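Long-range contact in rhino (Drosophila simulans, PDB 5XYW), which is an HP1-family chromatin protein whose chromo shadow domain probably mediates dimerisation and partner binding in the germline piRNA pathway: residues Leu16-His21 / Phe31-Gly36. Numbering follows the deposited sequence.
Sequences LDKVLH and FVTWKG
Phe-31 O takes two backbone donors from the neighbouring strand, Leu-20 N at 2.7 Å and His-21 N at 3.1 Å, while Phe-31 N returns a nearly straight bond (173°) to His-21 O, 2.8 Å away. Two consecutive residues facing one make a classic beta bulge. A second follows where Asp-17 and Lys-18 both face Thr-33: Asp-17 N bonds to Thr-33 O, to which Lys-18 N adds a weak bond, and Thr-33 N donates to Lys-18 O. Here the side chain joins in. With chi1 at 59°, Thr-33 OG1 sits between its own backbone N and carbonyl carbon and accepts from Lys-18 N at 3.2 Å; on the other branch, CG2 packs against Leu-20 CD1 at 3.5 Å. A valine in place of Thr-33 would remove the hydroxyl and would probably leave Lys-18 N relying on its weak bond to the carbonyl there, slackening the bulge. On one face Val-19 CG2 meets Val-32 CG1. Leu-16, its CG anti to the backbone N, brings CD1 to 3.6 Å from Val-32 CB and over one face of the Trp-34 indole, toward the rim; Val-32 CG2 lies over another part of the same face. Helix 53-61 packs on Leu-16 and Val-19. Beyond the first bulge, the His-21 and Phe-31 rings lie side by side, planes 25° apart but slid until they barely overlap; both meet aromatic side chains of another protein's chain. The hairpin supplies two strands of the helix-backed, three-stranded antiparallel sheet characteristic of the chromo shadow domain.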
ATOM      1  N   LEU A  16       9.169  15.881   2.026  1.00 93.10           N
ATOM      2  CA  LEU A  16       7.803  15.493   1.668  1.00 89.97           C
ATOM      3  C   LEU A  16       6.849  16.697   1.673  1.00 91.80           C
ATOM      4  O   LEU A  16       6.811  17.468   2.646  1.00 98.50           O
ATOM      5  CB  LEU A  16       7.286  14.417   2.633  1.00 84.42           C
ATOM      6  CG  LEU A  16       5.929  13.768   2.310  1.00 83.39           C
ATOM      7  CD1 LEU A  16       5.922  13.197   0.885  1.00 79.42           C
ATOM      8  CD2 LEU A  16       5.564  12.682   3.323  1.00 69.84           C
ATOM      9  N   ASP A  17       6.097  16.879   0.587  1.00 80.61           N
ATOM     10  CA  ASP A  17       5.030  17.860   0.616  1.00 74.61           C
ATOM     11  C   ASP A  17       3.719  17.166   0.974  1.00 81.53           C
ATOM     12  O   ASP A  17       3.283  17.203   2.124  1.00 80.00           O
ATOM     13  CB  ASP A  17       4.921  18.589  -0.710  1.00 89.38           C
ATOM     14  CG  ASP A  17       3.884  19.686  -0.679  1.00106.09           C
ATOM     15  OD1 ASP A  17       3.562  20.157   0.429  1.00119.81           O
ATOM     16  OD2 ASP A  17       3.390  20.086  -1.754  1.00107.62           O
ATOM     17  N   LYS A  18       3.094  16.504   0.007  1.00 86.36           N
ATOM     18  CA  LYS A  18       1.876  15.765   0.326  1.00 80.12           C
ATOM     19  C   LYS A  18       1.966  14.261   0.073  1.00 75.31           C
ATOM     20  O   LYS A  18       2.923  13.754  -0.523  1.00 77.46           O
ATOM     21  CB  LYS A  18       0.701  16.342  -0.458  1.00 80.92           C
ATOM     22  CG  LYS A  18       0.517  17.828  -0.246  1.00 92.48           C
ATOM     23  CD  LYS A  18      -0.711  18.347  -0.973  1.00102.99           C
ATOM     24  CE  LYS A  18      -0.983  19.808  -0.638  1.00108.17           C
ATOM     25  NZ  LYS A  18      -2.244  20.275  -1.274  1.00111.18           N
ATOM     26  N   VAL A  19       0.969  13.556   0.588  1.00 70.92           N
ATOM     27  CA  VAL A  19       0.682  12.198   0.172  1.00 67.04           C
ATOM     28  C   VAL A  19      -0.636  12.258  -0.539  1.00 64.95           C
ATOM     29  O   VAL A  19      -1.674  12.393   0.092  1.00 63.59           O
ATOM     30  CB  VAL A  19       0.575  11.208   1.335  1.00 64.14           C
ATOM     31  CG1 VAL A  19       0.274   9.815   0.787  1.00 54.85           C
ATOM     32  CG2 VAL A  19       1.842  11.205   2.151  1.00 63.32           C
ATOM     33  N   LEU A  20      -0.591  12.163  -1.858  1.00 71.74           N
ATOM     34  CA  LEU A  20      -1.780  12.344  -2.680  1.00 67.23           C
ATOM     35  C   LEU A  20      -2.665  11.116  -2.740  1.00 62.37           C
ATOM     36  O   LEU A  20      -3.888  11.232  -2.691  1.00 67.94           O
ATOM     37  CB  LEU A  20      -1.381  12.750  -4.099  1.00 72.22           C
ATOM     38  CG  LEU A  20      -0.570  14.046  -4.156  1.00 84.76           C
ATOM     39  CD1 LEU A  20      -0.423  14.547  -5.590  1.00 90.30           C
ATOM     40  CD2 LEU A  20      -1.210  15.106  -3.263  1.00 87.05           C
ATOM     41  N   HIS A  21      -2.066   9.938  -2.847  1.00 58.58           N
ATOM     42  CA  HIS A  21      -2.892   8.775  -3.182  1.00 60.16           C
ATOM     43  C   HIS A  21      -2.131   7.513  -2.837  1.00 59.20           C
ATOM     44  O   HIS A  21      -0.954   7.577  -2.520  1.00 68.90           O
ATOM     45  CB  HIS A  21      -3.280   8.853  -4.677  1.00 68.36           C
ATOM     46  CG  HIS A  21      -4.037   7.672  -5.213  1.00 71.27           C
ATOM     47  ND1 HIS A  21      -5.113   7.101  -4.559  1.00 70.68           N
ATOM     48  CD2 HIS A  21      -3.894   6.979  -6.368  1.00 62.97           C
ATOM     49  CE1 HIS A  21      -5.581   6.096  -5.278  1.00 56.28           C
ATOM     50  NE2 HIS A  21      -4.857   6.001  -6.381  1.00 60.97           N
ATOM     51  N   PHE A  31       1.667   7.739  -3.614  1.00 60.18           N
ATOM     52  CA  PHE A  31       1.888   8.743  -4.611  1.00 67.30           C
ATOM     53  C   PHE A  31       1.932  10.099  -3.931  1.00 68.69           C
ATOM     54  O   PHE A  31       0.901  10.627  -3.458  1.00 73.73           O
ATOM     55  CB  PHE A  31       0.808   8.625  -5.672  1.00 68.86           C
ATOM     56  CG  PHE A  31       0.689   7.231  -6.207  1.00 67.49           C
ATOM     57  CD1 PHE A  31       1.643   6.735  -7.105  1.00 65.26           C
ATOM     58  CD2 PHE A  31      -0.318   6.386  -5.766  1.00 68.23           C
ATOM     59  CE1 PHE A  31       1.569   5.434  -7.588  1.00 57.01           C
ATOM     60  CE2 PHE A  31      -0.401   5.075  -6.254  1.00 75.01           C
ATOM     61  CZ  PHE A  31       0.550   4.602  -7.169  1.00 59.96           C
ATOM     62  N   VAL A  32       3.161  10.610  -3.864  1.00 65.01           N
ATOM     63  CA  VAL A  32       3.512  11.790  -3.103  1.00 67.27           C
ATOM     64  C   VAL A  32       4.122  12.901  -3.948  1.00 74.35           C
ATOM     65  O   VAL A  32       4.794  12.646  -4.946  1.00 80.47           O
ATOM     66  CB  VAL A  32       4.533  11.458  -1.997  1.00 65.20           C
ATOM     67  CG1 VAL A  32       4.010  10.377  -1.064  1.00 59.60           C
ATOM     68  CG2 VAL A  32       5.852  11.057  -2.609  1.00 58.60           C
ATOM     69  N   THR A  33       3.897  14.142  -3.524  1.00 81.41           N
ATOM     70  CA  THR A  33       4.621  15.277  -4.087  1.00 79.07           C
ATOM     71  C   THR A  33       5.711  15.715  -3.129  1.00 80.25           C
ATOM     72  O   THR A  33       5.668  15.386  -1.935  1.00 77.58           O
ATOM     73  CB  THR A  33       3.703  16.465  -4.389  1.00 74.39           C
ATOM     74  OG1 THR A  33       3.052  16.897  -3.182  1.00 84.64           O
ATOM     75  CG2 THR A  33       2.677  16.071  -5.416  1.00 73.04           C
ATOM     76  N   TRP A  34       6.691  16.445  -3.662  1.00 87.95           N
ATOM     77  CA  TRP A  34       7.771  17.011  -2.855  1.00 97.32           C
ATOM     78  C   TRP A  34       7.734  18.545  -2.887  1.00 94.57           C
ATOM     79  O   TRP A  34       7.114  19.138  -3.774  1.00 90.06           O
ATOM     80  CB  TRP A  34       9.123  16.486  -3.347  1.00 98.97           C
ATOM     81  CG  TRP A  34       9.164  14.990  -3.430  1.00 94.08           C
ATOM     82  CD1 TRP A  34       8.944  14.224  -4.532  1.00 90.16           C
ATOM     83  CD2 TRP A  34       9.428  14.079  -2.355  1.00 93.11           C
ATOM     84  NE1 TRP A  34       9.056  12.895  -4.214  1.00 84.57           N
ATOM     85  CE2 TRP A  34       9.350  12.781  -2.883  1.00 90.40           C
ATOM     86  CE3 TRP A  34       9.718  14.243  -0.995  1.00 93.47           C
ATOM     87  CZ2 TRP A  34       9.549  11.647  -2.100  1.00 93.63           C
ATOM     88  CZ3 TRP A  34       9.923  13.114  -0.222  1.00 94.10           C
ATOM     89  CH2 TRP A  34       9.836  11.833  -0.776  1.00 96.13           C
ATOM     90  N   LYS A  35       8.394  19.182  -1.921  1.00101.92           N
ATOM     91  CA  LYS A  35       8.324  20.645  -1.771  1.00 99.05           C
ATOM     92  C   LYS A  35       9.131  21.400  -2.818  1.00 97.42           C
ATOM     93  O   LYS A  35      10.369  21.359  -2.826  1.00 83.94           O
ATOM     94  CB  LYS A  35       8.779  21.066  -0.379  1.00 96.69           C
ATOM     95  CG  LYS A  35       7.636  21.168   0.622  1.00100.81           C
ATOM     96  CD  LYS A  35       8.135  21.359   2.057  1.00100.10           C
ATOM     97  CE  LYS A  35       6.998  21.259   3.057  1.00 92.02           C
ATOM     98  NZ  LYS A  35       7.526  20.910   4.400  1.00 96.01           N
ATOM     99  N   GLY A  36       8.400  22.087  -3.695  1.00105.39           N
ATOM    100  CA  GLY A  36       8.975  22.834  -4.798  1.00105.25           C
ATOM    101  C   GLY A  36       8.896  22.152  -6.149  1.00110.01           C
ATOM    102  O   GLY A  36       9.196  22.785  -7.161  1.00111.89           O
TER